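PDB 2YGK: NURA from Sulfolobus solfataricus, which degrades DNA ends as a manganese-dependent nuclease, probably working with the helicase HerA to resect the 5' strand during double-strand break repair. Local coordinates for residues A[51-61]-A[73-83]; A[87-95]-A[115-126]. All coordinates share one frame; numbering follows the deposited sequence.

Overall arrangement
After the N-terminal helices and the short outer strand 39-41, the chain runs through the large mixed sheet as strand 54-65, turns, and comes back along strand 70-82; contact 1 zips this hairpin shut. A second tight turn leads into strand 85-98, an outermost strand of the sheet within the chain. The chain then folds back as helix 104-123 across one sheet face, and contact 2 closes that loop by laying residues 115-126 against residues 87-95. The two contacts follow in series and do not nest, but they meet where S78 of contact 1 reaches D123 of contact 2. Together they tie three antiparallel strands and a helix, after which strand 129-133 runs parallel to strand 54-65.

Contact 1: A[51-61]-A[73-83]; sequences TCKFVAIDGGS and AVGAESVIGDN. With MN (manganese (II) ion), chain C.
K53 and D82 flank the open end of a regular antiparallel hairpin, their side chains running alongside each other in the same direction. Followed outward from its CB, the lysine lays CG 4.1 Å from D82 CB, then passes CD at 4.3 Å from I80 CD1. A bend at the last torsion (chi4 70°) turns NZ back to D82 OD2, at 3.5 Å only a weak salt bridge; the other oxygen, D82 OD1, is held by the backbone N-H of G85. From F54 to S61 the strands pair without a bulge. F54 and G81 exchange two backbone bonds, G81 N to F54 O measuring 2.7 Å, and the rim of the F54 phenyl lies in plane with G81 O. A56 with V79 and G60 with G75 repeat the pattern, whereas one bond of the D58–E77 pair is weak. V55, I57, S78 and I80 share one sheet face: V55 CG2 meets I80 CD1 at 4.2 Å, and I57 CG1 packs on S78 CB at 4.0 Å. I57 also reaches E116 and A120 of helix 104-123. On the reverse face, A56 and D58 look toward helix 300-309. D58 swings CG anti to its own N (chi1 -152°), carrying OD1 to the manganese ion at 2.4 Å; D133 OD2 binds the same ion. An aspartate on the first strand of a three-strand antiparallel run, facing one on the adjacent parallel strand, is consistent with an RNase H-like nuclease. The backbone ladder sets the strand's register, so that D58 presents one carboxylate oxygen to the metal, while the long K53–D82 ion pair at the more exposed end probably adds little.

Contact 2: A[87-95]-A[115-126]; sequences KTLSEDGQI and LELSLALRDGSK
S90 OG donates to D123 OD2 at 2.7 Å, meeting the syn lone pair of that oxygen. S90 sets OG opposite its carbonyl carbon (chi1 -54°), which brings the hydroxyl to the helix. The same hydroxyl sits over the centre of the R122 guanidinium, 3.1 Å from R122 CZ, where no N-H is aimed at it. Leucines of the helix pack beside this polar group. L119 turns its fork to the strand, setting CD2 3.8 Å from S90 CB and CD1 3.9 Å from D92 CB. One helical turn earlier, L115 CD1 packs on G93 CA at 4.0 Å, while its CD2 lies against the D92 carboxylate. At the other end L89 slides past D123 in the opposite direction, CD1 reaching D123 CB at 3.8 Å.

Farther out, K126 NZ grips D123 OD1 from the anti side at 2.9 Å, and S78 OG of the neighbouring strand is hydrogen-bonded both to D123 OD2 and to S90 N. With D123 cut back to an alanine, the hydroxyls of S90 and S78 would probably lose their shared acceptor and K126 its countercharge. The helix thus covers the edge region of the sheet with leucines, and near its C-terminal end a buried carboxylate, with two hydroxyls on OD2 and a lysine on OD1, pins it to two strands; the adjacent positive charges probably favour its ionised form.

Contact 1: A[51-61]-A[73-83]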
ATOM      1  N   THR A  51     -40.293  -5.908  -2.361  1.00 72.04           N
ATOM      2  CA  THR A  51     -40.228  -5.786  -3.816  1.00 73.62           C
ATOM      3  C   THR A  51     -39.609  -4.480  -4.268  1.00 71.67           C
ATOM      4  O   THR A  51     -40.322  -3.479  -4.414  1.00 73.80           O
ATOM      5  CB  THR A  51     -41.620  -5.804  -4.447  1.00 76.46           C
ATOM      6  OG1 THR A  51     -42.288  -7.021  -4.091  1.00 80.39           O
ATOM      7  CG2 THR A  51     -41.514  -5.673  -5.994  1.00 77.80           C
ATOM      8  N   CYS A  52     -38.316  -4.497  -4.547  1.00 68.33           N
ATOM      9  CA  CYS A  52     -37.588  -3.275  -4.831  1.00 66.01           C
ATOM     10  C   CYS A  52     -36.198  -3.618  -5.412  1.00 63.14           C
ATOM     11  O   CYS A  52     -35.516  -4.524  -4.927  1.00 62.23           O
ATOM     12  CB  CYS A  52     -37.490  -2.459  -3.539  1.00 64.66           C
ATOM     13  SG  CYS A  52     -36.219  -1.221  -3.550  1.00 64.55           S
ATOM     14  N   LYS A  53     -35.795  -2.909  -6.456  1.00 61.02           N
ATOM     15  CA  LYS A  53     -34.683  -3.342  -7.281  1.00 58.91           C
ATOM     16  C   LYS A  53     -33.447  -2.515  -7.024  1.00 54.87           C
ATOM     17  O   LYS A  53     -33.487  -1.290  -7.058  1.00 53.69           O
ATOM     18  CB  LYS A  53     -35.062  -3.296  -8.764  1.00 61.28           C
ATOM     19  CG  LYS A  53     -35.586  -4.601  -9.317  1.00 65.00           C
ATOM     20  CD  LYS A  53     -36.036  -4.402 -10.758  1.00 72.66           C
ATOM     21  CE  LYS A  53     -36.364  -5.717 -11.480  1.00 76.45           C
ATOM     22  NZ  LYS A  53     -37.628  -6.285 -10.895  1.00 79.23           N
ATOM     23  N   PHE A  54     -32.347  -3.220  -6.775  1.00 51.76           N
ATOM     24  CA  PHE A  54     -31.062  -2.620  -6.470  1.00 48.63           C
ATOM     25  C   PHE A  54     -30.094  -2.999  -7.544  1.00 47.88           C
ATOM     26  O   PHE A  54     -30.002  -4.188  -7.891  1.00 48.97           O
ATOM     27  CB  PHE A  54     -30.526  -3.167  -5.157  1.00 47.38           C
ATOM     28  CG  PHE A  54     -31.391  -2.850  -3.978  1.00 47.00           C
ATOM     29  CD1 PHE A  54     -31.211  -1.674  -3.269  1.00 45.34           C
ATOM     30  CD2 PHE A  54     -32.404  -3.719  -3.596  1.00 47.27           C
ATOM     31  CE1 PHE A  54     -32.029  -1.375  -2.182  1.00 46.17           C
ATOM     32  CE2 PHE A  54     -33.207  -3.435  -2.504  1.00 48.68           C
ATOM     33  CZ  PHE A  54     -33.025  -2.248  -1.800  1.00 47.12           C
ATOM     34  N   VAL A  55     -29.379  -2.001  -8.082  1.00 45.78           N
ATOM     35  CA  VAL A  55     -28.237  -2.249  -8.950  1.00 43.50           C
ATOM     36  C   VAL A  55     -27.016  -1.948  -8.100  1.00 40.98           C
ATOM     37  O   VAL A  55     -26.838  -0.821  -7.644  1.00 41.06           O
ATOM     38  CB  VAL A  55     -28.239  -1.344 -10.221  1.00 44.43           C
ATOM     39  CG1 VAL A  55     -26.934  -1.535 -11.033  1.00 42.93           C
ATOM     40  CG2 VAL A  55     -29.444  -1.622 -11.087  1.00 45.42           C
ATOM     41  N   ALA A  56     -26.156  -2.936  -7.902  1.00 39.12           N
ATOM     42  CA  ALA A  56     -24.907  -2.743  -7.167  1.00 36.60           C
ATOM     43  C   ALA A  56     -23.703  -2.722  -8.128  1.00 36.17           C
ATOM     44  O   ALA A  56     -23.669  -3.445  -9.094  1.00 35.72           O
ATOM     45  CB  ALA A  56     -24.727  -3.838  -6.158  1.00 35.65           C
ATOM     46  N   ILE A  57     -22.721  -1.885  -7.822  1.00 35.19           N
ATOM     47  CA  ILE A  57     -21.526  -1.805  -8.581  1.00 35.33           C
ATOM     48  C   ILE A  57     -20.371  -1.925  -7.624  1.00 35.22           C
ATOM     49  O   ILE A  57     -20.340  -1.203  -6.606  1.00 34.63           O
ATOM     50  CB  ILE A  57     -21.390  -0.460  -9.336  1.00 36.40           C
ATOM     51  CG1 ILE A  57     -22.490  -0.302 -10.421  1.00 38.49           C
ATOM     52  CG2 ILE A  57     -19.998  -0.349 -10.024  1.00 35.15           C
ATOM     53  CD1 ILE A  57     -23.593   0.672 -10.042  1.00 39.48           C
ATOM     54  N   ASP A  58     -19.426  -2.826  -7.959  1.00 35.24           N
ATOM     55  CA  ASP A  58     -18.111  -2.832  -7.340  1.00 34.92           C
ATOM     56  C   ASP A  58     -17.002  -3.069  -8.338  1.00 34.63           C
ATOM     57  O   ASP A  58     -17.264  -3.485  -9.509  1.00 35.90           O
ATOM     58  CB  ASP A  58     -18.026  -3.908  -6.254  1.00 35.65           C
ATOM     59  CG  ASP A  58     -17.032  -3.543  -5.158  1.00 37.68           C
ATOM     60  OD1 ASP A  58     -16.159  -2.704  -5.359  1.00 39.46           O
ATOM     61  OD2 ASP A  58     -17.173  -4.045  -4.036  1.00 48.62           O
ATOM     62  N   GLY A  59     -15.759  -2.909  -7.868  1.00 32.52           N
ATOM     63  CA  GLY A  59     -14.606  -3.062  -8.742  1.00 32.32           C
ATOM     64  C   GLY A  59     -13.423  -3.747  -8.113  1.00 31.62           C
ATOM     65  O   GLY A  59     -13.314  -3.824  -6.872  1.00 31.30           O
ATOM     66  N   GLY A  60     -12.542  -4.248  -8.983  1.00 31.28           N
ATOM     67  CA  GLY A  60     -11.355  -5.001  -8.581  1.00 31.05           C
ATOM     68  C   GLY A  60     -10.214  -4.602  -9.471  1.00 31.44           C
ATOM     69  O   GLY A  60     -10.448  -4.195 -10.609  1.00 30.47           O
ATOM     70  N   SER A  61      -8.988  -4.733  -8.961  1.00 32.04           N
ATOM     71  CA  SER A  61      -7.809  -4.297  -9.673  1.00 33.96           C
ATOM     72  C   SER A  61      -6.529  -4.822  -9.048  1.00 34.93           C
ATOM     73  O   SER A  61      -6.519  -5.205  -7.905  1.00 34.98           O
ATOM     74  CB  SER A  61      -7.685  -2.772  -9.629  1.00 33.96           C
ATOM     75  OG  SER A  61      -7.046  -2.426  -8.406  1.00 36.62           O
ATOM     76  N   ALA A  73      -4.563  -4.960 -14.254  1.00 42.90           N
ATOM     77  CA  ALA A  73      -5.838  -5.439 -14.691  1.00 41.55           C
ATOM     78  C   ALA A  73      -6.866  -4.800 -13.794  1.00 39.81           C
ATOM     79  O   ALA A  73      -6.739  -4.827 -12.582  1.00 38.93           O
ATOM     80  CB  ALA A  73      -5.884  -6.937 -14.578  1.00 41.50           C
ATOM     81  N   VAL A  74      -7.883  -4.220 -14.400  1.00 39.72           N
ATOM     82  CA  VAL A  74      -9.000  -3.622 -13.677  1.00 38.60           C
ATOM     83  C   VAL A  74     -10.281  -4.244 -14.203  1.00 39.30           C
ATOM     84  O   VAL A  74     -10.331  -4.688 -15.373  1.00 40.51           O
ATOM     85  CB  VAL A  74      -9.090  -2.111 -13.947  1.00 38.75           C
ATOM     86  CG1 VAL A  74      -7.911  -1.366 -13.296  1.00 38.84           C
ATOM     87  CG2 VAL A  74      -9.164  -1.857 -15.461  1.00 38.01           C
ATOM     88  N   GLY A  75     -11.316  -4.247 -13.365  1.00 38.06           N
ATOM     89  CA  GLY A  75     -12.603  -4.755 -13.760  1.00 38.41           C
ATOM     90  C   GLY A  75     -13.715  -4.236 -12.852  1.00 37.52           C
ATOM     91  O   GLY A  75     -13.536  -4.072 -11.657  1.00 36.48           O
ATOM     92  N   ALA A  76     -14.870  -3.976 -13.426  1.00 38.04           N
ATOM     93  CA  ALA A  76     -16.005  -3.585 -12.630  1.00 38.34           C
ATOM     94  C   ALA A  76     -17.225  -4.333 -13.154  1.00 39.25           C
ATOM     95  O   ALA A  76     -17.276  -4.732 -14.325  1.00 40.78           O
ATOM     96  CB  ALA A  76     -16.202  -2.059 -12.658  1.00 38.15           C
ATOM     97  N   GLU A  77     -18.182  -4.538 -12.269  1.00 38.71           N
ATOM     98  CA  GLU A  77     -19.398  -5.224 -12.599  1.00 40.30           C
ATOM     99  C   GLU A  77     -20.597  -4.534 -11.971  1.00 39.95           C
ATOM    100  O   GLU A  77     -20.541  -4.110 -10.832  1.00 38.59           O
ATOM    101  CB  GLU A  77     -19.290  -6.640 -12.070  1.00 41.10           C
ATOM    102  CG  GLU A  77     -20.472  -7.516 -12.380  1.00 44.77           C
ATOM    103  CD  GLU A  77     -20.214  -8.944 -12.002  1.00 48.89           C
ATOM    104  OE1 GLU A  77     -20.368  -9.325 -10.877  1.00 51.17           O
ATOM    105  OE2 GLU A  77     -19.824  -9.747 -12.808  1.00 52.31           O
ATOM    106  N   SER A  78     -21.676  -4.416 -12.734  1.00 41.63           N
ATOM    107  CA  SER A  78     -22.975  -4.044 -12.197  1.00 42.10           C
ATOM    108  C   SER A  78     -23.785  -5.335 -11.993  1.00 43.17           C
ATOM    109  O   SER A  78     -23.662  -6.305 -12.755  1.00 44.29           O
ATOM    110  CB  SER A  78     -23.729  -3.050 -13.115  1.00 43.17           C
ATOM    111  OG  SER A  78     -24.021  -3.637 -14.377  1.00 44.59           O
ATOM    112  N   VAL A  79     -24.596  -5.316 -10.946  1.00 43.29           N
ATOM    113  CA  VAL A  79     -25.382  -6.456 -10.530  1.00 44.68           C
ATOM    114  C   VAL A  79     -26.782  -5.961 -10.155  1.00 46.12           C
ATOM    115  O   VAL A  79     -26.914  -5.056  -9.319  1.00 44.44           O
ATOM    116  CB  VAL A  79     -24.730  -7.145  -9.306  1.00 43.13           C
ATOM    117  CG1 VAL A  79     -25.708  -8.040  -8.629  1.00 43.97           C
ATOM    118  CG2 VAL A  79     -23.517  -7.922  -9.721  1.00 41.98           C
ATOM    119  N   ILE A  80     -27.807  -6.539 -10.796  1.00 49.11           N
ATOM    120  CA  ILE A  80     -29.199  -6.261 -10.428  1.00 51.00           C
ATOM    121  C   ILE A  80     -29.737  -7.323  -9.466  1.00 52.00           C
ATOM    122  O   ILE A  80     -29.652  -8.519  -9.747  1.00 53.03           O
ATOM    123  CB  ILE A  80     -30.133  -6.134 -11.676  1.00 53.53           C
ATOM    124  CG1 ILE A  80     -31.458  -5.456 -11.295  1.00 54.68           C
ATOM    125  CG2 ILE A  80     -30.411  -7.506 -12.321  1.00 55.20           C
ATOM    126  CD1 ILE A  80     -32.047  -4.577 -12.397  1.00 56.49           C
ATOM    127  N   GLY A  81     -30.291  -6.873  -8.335  1.00 52.35           N
ATOM    128  CA  GLY A  81     -30.905  -7.768  -7.333  1.00 53.33           C
ATOM    129  C   GLY A  81     -32.254  -7.340  -6.734  1.00 54.48           C
ATOM    130  O   GLY A  81     -32.491  -6.165  -6.473  1.00 52.92           O
ATOM    131  N   ASP A  82     -33.140  -8.312  -6.532  1.00 57.16           N
ATOM    132  CA  ASP A  82     -34.329  -8.122  -5.704  1.00 59.31           C
ATOM    133  C   ASP A  82     -34.654  -9.406  -4.967  1.00 61.18           C
ATOM    134  O   ASP A  82     -33.911 -10.386  -5.054  1.00 61.27           O
ATOM    135  CB  ASP A  82     -35.552  -7.619  -6.509  1.00 60.93           C
ATOM    136  CG  ASP A  82     -35.998  -8.589  -7.599  1.00 65.47           C
ATOM    137  OD1 ASP A  82     -35.269  -9.540  -7.937  1.00 69.34           O
ATOM    138  OD2 ASP A  82     -37.095  -8.396  -8.162  1.00 71.17           O
ATOM    139  N   ASN A  83     -35.733  -9.352  -4.194  1.00 63.38           N
ATOM    140  CA  ASN A  83     -36.387 -10.525  -3.633  1.00 66.36           C
ATOM    141  C   ASN A  83     -36.210 -11.775  -4.487  1.00 67.72           C
ATOM    142  O   ASN A  83     -35.742 -12.800  -4.002  1.00 67.64           O
ATOM    143  CB  ASN A  83     -37.897 -10.244  -3.477  1.00 68.77           C
ATOM    144  CG  ASN A  83     -38.187  -9.197  -2.418  1.00 71.34           C
ATOM    145  OD1 ASN A  83     -37.254  -8.631  -1.802  1.00 74.43           O
ATOM    146  ND2 ASN A  83     -39.480  -8.910  -2.202  1.00 75.79           N
TER
HETATM  147 MN    MN C1336     -14.427  -1.716  -4.023  1.00115.93          MN

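Contact 2: A[87-95]-A[115-126]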
ATOM      1  N   LYS A  87     -28.773 -11.060 -10.643  1.00 56.39           N
ATOM      2  CA  LYS A  87     -27.985 -11.419 -11.839  1.00 57.27           C
ATOM      3  C   LYS A  87     -27.110 -10.262 -12.272  1.00 55.38           C
ATOM      4  O   LYS A  87     -27.492  -9.109 -12.104  1.00 54.33           O
ATOM      5  CB  LYS A  87     -28.879 -11.838 -13.015  1.00 60.13           C
ATOM      6  CG  LYS A  87     -29.412 -10.690 -13.871  1.00 62.61           C
ATOM      7  CD  LYS A  87     -30.419 -11.132 -14.920  1.00 68.42           C
ATOM      8  CE  LYS A  87     -31.336  -9.955 -15.334  1.00 71.55           C
ATOM      9  NZ  LYS A  87     -31.860 -10.072 -16.744  1.00 75.90           N
ATOM     10  N   THR A  88     -25.946 -10.580 -12.855  1.00 55.23           N
ATOM     11  CA  THR A  88     -25.026  -9.568 -13.414  1.00 53.78           C
ATOM     12  C   THR A  88     -25.626  -8.912 -14.645  1.00 54.35           C
ATOM     13  O   THR A  88     -26.285  -9.562 -15.434  1.00 55.57           O
ATOM     14  CB  THR A  88     -23.671 -10.151 -13.827  1.00 53.23           C
ATOM     15  OG1 THR A  88     -23.903 -11.314 -14.603  1.00 57.17           O
ATOM     16  CG2 THR A  88     -22.862 -10.548 -12.637  1.00 52.71           C
ATOM     17  N   LEU A  89     -25.385  -7.614 -14.768  1.00 53.20           N
ATOM     18  CA  LEU A  89     -25.900  -6.825 -15.847  1.00 55.01           C
ATOM     19  C   LEU A  89     -24.794  -6.586 -16.834  1.00 55.73           C
ATOM     20  O   LEU A  89     -24.838  -7.091 -17.920  1.00 57.38           O
ATOM     21  CB  LEU A  89     -26.419  -5.493 -15.317  1.00 54.12           C
ATOM     22  CG  LEU A  89     -27.903  -5.365 -14.999  1.00 54.23           C
ATOM     23  CD1 LEU A  89     -28.062  -4.122 -14.171  1.00 52.11           C
ATOM     24  CD2 LEU A  89     -28.726  -5.315 -16.288  1.00 56.76           C
ATOM     25  N   SER A  90     -23.796  -5.813 -16.426  1.00 55.51           N
ATOM     26  CA  SER A  90     -22.636  -5.522 -17.258  1.00 56.51           C
ATOM     27  C   SER A  90     -21.350  -5.929 -16.555  1.00 56.40           C
ATOM     28  O   SER A  90     -21.299  -6.007 -15.328  1.00 55.40           O
ATOM     29  CB  SER A  90     -22.582  -4.035 -17.546  1.00 56.04           C
ATOM     30  OG  SER A  90     -23.804  -3.600 -18.096  1.00 57.95           O
ATOM     31  N   GLU A  91     -20.333  -6.210 -17.360  1.00 58.84           N
ATOM     32  CA  GLU A  91     -18.944  -6.368 -16.927  1.00 59.44           C
ATOM     33  C   GLU A  91     -18.074  -5.486 -17.819  1.00 60.36           C
ATOM     34  O   GLU A  91     -18.284  -5.381 -19.015  1.00 61.69           O
ATOM     35  CB  GLU A  91     -18.467  -7.818 -17.064  1.00 60.99           C
ATOM     36  CG  GLU A  91     -19.254  -8.858 -16.260  1.00 64.14           C
ATOM     37  CD  GLU A  91     -20.341  -9.571 -17.070  1.00 71.54           C
ATOM     38  OE1 GLU A  91     -21.162  -8.912 -17.777  1.00 75.78           O
ATOM     39  OE2 GLU A  91     -20.378 -10.822 -16.984  1.00 76.70           O
ATOM     40  N   ASP A  92     -17.084  -4.861 -17.223  1.00 60.36           N
ATOM     41  CA  ASP A  92     -16.300  -3.857 -17.897  1.00 61.56           C
ATOM     42  C   ASP A  92     -14.933  -3.927 -17.246  1.00 60.96           C
ATOM     43  O   ASP A  92     -14.827  -3.800 -16.033  1.00 60.01           O
ATOM     44  CB  ASP A  92     -16.943  -2.494 -17.681  1.00 61.47           C
ATOM     45  CG  ASP A  92     -16.565  -1.479 -18.731  1.00 64.96           C
ATOM     46  OD1 ASP A  92     -15.480  -1.589 -19.356  1.00 70.97           O
ATOM     47  OD2 ASP A  92     -17.367  -0.542 -18.935  1.00 67.71           O
ATOM     48  N   GLY A  93     -13.902  -4.173 -18.048  1.00 62.27           N
ATOM     49  CA  GLY A  93     -12.551  -4.346 -17.531  1.00 61.68           C
ATOM     50  C   GLY A  93     -11.480  -4.440 -18.602  1.00 62.89           C
ATOM     51  O   GLY A  93     -11.697  -5.016 -19.651  1.00 63.50           O
ATOM     52  N   GLN A  94     -10.314  -3.880 -18.290  1.00 63.03           N
ATOM     53  CA  GLN A  94      -9.141  -3.909 -19.155  1.00 64.68           C
ATOM     54  C   GLN A  94      -7.912  -4.535 -18.467  1.00 63.24           C
ATOM     55  O   GLN A  94      -7.750  -4.397 -17.259  1.00 62.03           O
ATOM     56  CB  GLN A  94      -8.810  -2.473 -19.577  1.00 65.84           C
ATOM     57  CG  GLN A  94      -7.771  -2.369 -20.722  1.00 69.80           C
ATOM     58  CD  GLN A  94      -8.138  -1.267 -21.711  1.00 75.17           C
ATOM     59  OE1 GLN A  94      -8.602  -0.193 -21.299  1.00 79.48           O
ATOM     60  NE2 GLN A  94      -7.959  -1.527 -23.010  1.00 76.88           N
ATOM     61  N   ILE A  95      -7.068  -5.220 -19.249  1.00 63.34           N
ATOM     62  CA  ILE A  95      -5.674  -5.560 -18.864  1.00 62.35           C
ATOM     63  C   ILE A  95      -4.707  -4.673 -19.633  1.00 62.30           C
ATOM     64  O   ILE A  95      -4.948  -4.344 -20.781  1.00 63.77           O
ATOM     65  CB  ILE A  95      -5.293  -6.998 -19.223  1.00 63.30           C
ATOM     66  CG1 ILE A  95      -6.208  -8.005 -18.531  1.00 63.57           C
ATOM     67  CG2 ILE A  95      -3.857  -7.290 -18.821  1.00 63.47           C
ATOM     68  CD1 ILE A  95      -6.018  -9.433 -19.031  1.00 65.34           C
ATOM     69  N   LEU A 115     -14.386   2.931 -14.006  1.00 39.46           N
ATOM     70  CA  LEU A 115     -15.243   1.933 -14.642  1.00 39.04           C
ATOM     71  C   LEU A 115     -16.485   1.668 -13.800  1.00 38.64           C
ATOM     72  O   LEU A 115     -17.593   1.479 -14.341  1.00 40.37           O
ATOM     73  CB  LEU A 115     -14.502   0.621 -14.883  1.00 38.38           C
ATOM     74  CG  LEU A 115     -13.349   0.657 -15.895  1.00 40.36           C
ATOM     75  CD1 LEU A 115     -12.659  -0.715 -15.923  1.00 41.94           C
ATOM     76  CD2 LEU A 115     -13.806   1.049 -17.280  1.00 39.89           C
ATOM     77  N   GLU A 116     -16.308   1.642 -12.478  1.00 37.10           N
ATOM     78  CA  GLU A 116     -17.436   1.536 -11.566  1.00 35.88           C
ATOM     79  C   GLU A 116     -18.407   2.666 -11.854  1.00 36.17           C
ATOM     80  O   GLU A 116     -19.559   2.431 -12.198  1.00 36.02           O
ATOM     81  CB  GLU A 116     -16.989   1.626 -10.102  1.00 34.64           C
ATOM     82  CG  GLU A 116     -16.303   0.408  -9.611  1.00 36.52           C
ATOM     83  CD  GLU A 116     -15.659   0.545  -8.235  1.00 36.86           C
ATOM     84  OE1 GLU A 116     -16.328   0.853  -7.263  1.00 39.41           O
ATOM     85  OE2 GLU A 116     -14.463   0.297  -8.116  1.00 39.92           O
ATOM     86  N   LEU A 117     -17.927   3.899 -11.717  1.00 36.34           N
ATOM     87  CA  LEU A 117     -18.803   5.052 -11.845  1.00 37.28           C
ATOM     88  C   LEU A 117     -19.406   5.092 -13.229  1.00 39.91           C
ATOM     89  O   LEU A 117     -20.578   5.419 -13.358  1.00 41.03           O
ATOM     90  CB  LEU A 117     -18.071   6.353 -11.580  1.00 37.59           C
ATOM     91  CG  LEU A 117     -17.408   6.553 -10.203  1.00 35.24           C
ATOM     92  CD1 LEU A 117     -16.541   7.803 -10.360  1.00 32.12           C
ATOM     93  CD2 LEU A 117     -18.419   6.632  -8.973  1.00 28.03           C
ATOM     94  N   SER A 118     -18.670   4.727 -14.274  1.00 41.03           N
ATOM     95  CA  SER A 118     -19.354   4.715 -15.566  1.00 44.12           C
ATOM     96  C   SER A 118     -20.415   3.604 -15.697  1.00 44.21           C
ATOM     97  O   SER A 118     -21.353   3.765 -16.428  1.00 46.28           O
ATOM     98  CB  SER A 118     -18.375   4.708 -16.735  1.00 45.35           C
ATOM     99  OG  SER A 118     -17.921   3.409 -16.970  1.00 48.96           O
ATOM    100  N   LEU A 119     -20.299   2.498 -14.983  1.00 43.78           N
ATOM    101  CA  LEU A 119     -21.369   1.491 -14.996  1.00 44.49           C
ATOM    102  C   LEU A 119     -22.572   1.975 -14.178  1.00 45.21           C
ATOM    103  O   LEU A 119     -23.722   1.601 -14.437  1.00 46.01           O
ATOM    104  CB  LEU A 119     -20.877   0.139 -14.460  1.00 43.16           C
ATOM    105  CG  LEU A 119     -19.893  -0.627 -15.346  1.00 44.51           C
ATOM    106  CD1 LEU A 119     -19.369  -1.889 -14.701  1.00 44.58           C
ATOM    107  CD2 LEU A 119     -20.591  -0.993 -16.611  1.00 49.27           C
ATOM    108  N   ALA A 120     -22.327   2.819 -13.195  1.00 45.54           N
ATOM    109  CA  ALA A 120     -23.441   3.411 -12.462  1.00 46.66           C
ATOM    110  C   ALA A 120     -24.288   4.256 -13.430  1.00 49.77           C
ATOM    111  O   ALA A 120     -25.521   4.315 -13.317  1.00 51.55           O
ATOM    112  CB  ALA A 120     -22.929   4.249 -11.294  1.00 45.40           C
ATOM    113  N   LEU A 121     -23.652   4.906 -14.394  1.00 51.87           N
ATOM    114  CA  LEU A 121     -24.403   5.650 -15.388  1.00 54.86           C
ATOM    115  C   LEU A 121     -24.991   4.712 -16.408  1.00 57.22           C
ATOM    116  O   LEU A 121     -26.118   4.912 -16.851  1.00 60.35           O
ATOM    117  CB  LEU A 121     -23.542   6.665 -16.099  1.00 55.57           C
ATOM    118  CG  LEU A 121     -23.159   7.843 -15.228  1.00 54.97           C
ATOM    119  CD1 LEU A 121     -21.941   8.507 -15.851  1.00 57.69           C
ATOM    120  CD2 LEU A 121     -24.305   8.855 -15.060  1.00 54.62           C
ATOM    121  N   ARG A 122     -24.258   3.690 -16.799  1.00 57.51           N
ATOM    122  CA  ARG A 122     -24.837   2.741 -17.718  1.00 59.95           C
ATOM    123  C   ARG A 122     -26.138   2.135 -17.162  1.00 59.66           C
ATOM    124  O   ARG A 122     -27.174   2.288 -17.761  1.00 61.57           O
ATOM    125  CB  ARG A 122     -23.846   1.644 -18.092  1.00 59.91           C
ATOM    126  CG  ARG A 122     -24.242   0.889 -19.348  1.00 64.98           C
ATOM    127  CD  ARG A 122     -23.135  -0.027 -19.837  1.00 70.74           C
ATOM    128  NE  ARG A 122     -23.693  -1.223 -20.463  1.00 77.95           N
ATOM    129  CZ  ARG A 122     -23.000  -2.306 -20.813  1.00 82.98           C
ATOM    130  NH1 ARG A 122     -21.681  -2.379 -20.607  1.00 83.38           N
ATOM    131  NH2 ARG A 122     -23.646  -3.336 -21.364  1.00 86.05           N
ATOM    132  N   ASP A 123     -26.090   1.469 -16.020  1.00 57.69           N
ATOM    133  CA  ASP A 123     -27.194   0.599 -15.628  1.00 57.69           C
ATOM    134  C   ASP A 123     -27.960   1.115 -14.448  1.00 56.08           C
ATOM    135  O   ASP A 123     -28.864   0.440 -13.974  1.00 55.47           O
ATOM    136  CB  ASP A 123     -26.689  -0.815 -15.293  1.00 57.18           C
ATOM    137  CG  ASP A 123     -25.866  -1.442 -16.425  1.00 59.39           C
ATOM    138  OD1 ASP A 123     -26.309  -1.437 -17.602  1.00 64.94           O
ATOM    139  OD2 ASP A 123     -24.780  -1.963 -16.127  1.00 57.42           O
ATOM    140  N   GLY A 124     -27.627   2.308 -13.981  1.00 55.34           N
ATOM    141  CA  GLY A 124     -28.276   2.845 -12.779  1.00 55.19           C
ATOM    142  C   GLY A 124     -29.785   2.964 -12.869  1.00 56.97           C
ATOM    143  O   GLY A 124     -30.505   2.655 -11.930  1.00 56.99           O
ATOM    144  N   SER A 125     -30.263   3.399 -14.023  1.00 59.68           N
ATOM    145  CA  SER A 125     -31.673   3.644 -14.245  1.00 61.82           C
ATOM    146  C   SER A 125     -32.481   2.365 -14.304  1.00 62.26           C
ATOM    147  O   SER A 125     -33.690   2.428 -14.329  1.00 63.75           O
ATOM    148  CB  SER A 125     -31.842   4.420 -15.529  1.00 64.23           C
ATOM    149  OG  SER A 125     -30.989   3.872 -16.504  1.00 67.04           O
ATOM    150  N   LYS A 126     -31.839   1.208 -14.279  1.00 61.42           N
ATOM    151  CA  LYS A 126     -32.575  -0.050 -14.252  1.00 62.88           C
ATOM    152  C   LYS A 126     -33.074  -0.463 -12.853  1.00 61.62           C
ATOM    153  O   LYS A 126     -33.734  -1.500 -12.706  1.00 63.25           O
ATOM    154  CB  LYS A 126     -31.726  -1.167 -14.856  1.00 63.00           C
ATOM    155  CG  LYS A 126     -31.175  -0.790 -16.197  1.00 66.42           C
ATOM    156  CD  LYS A 126     -30.788  -1.980 -17.020  1.00 70.38           C
ATOM    157  CE  LYS A 126     -30.324  -1.554 -18.429  1.00 73.51           C
ATOM    158  NZ  LYS A 126     -29.030  -0.836 -18.416  1.00 73.21           N
TER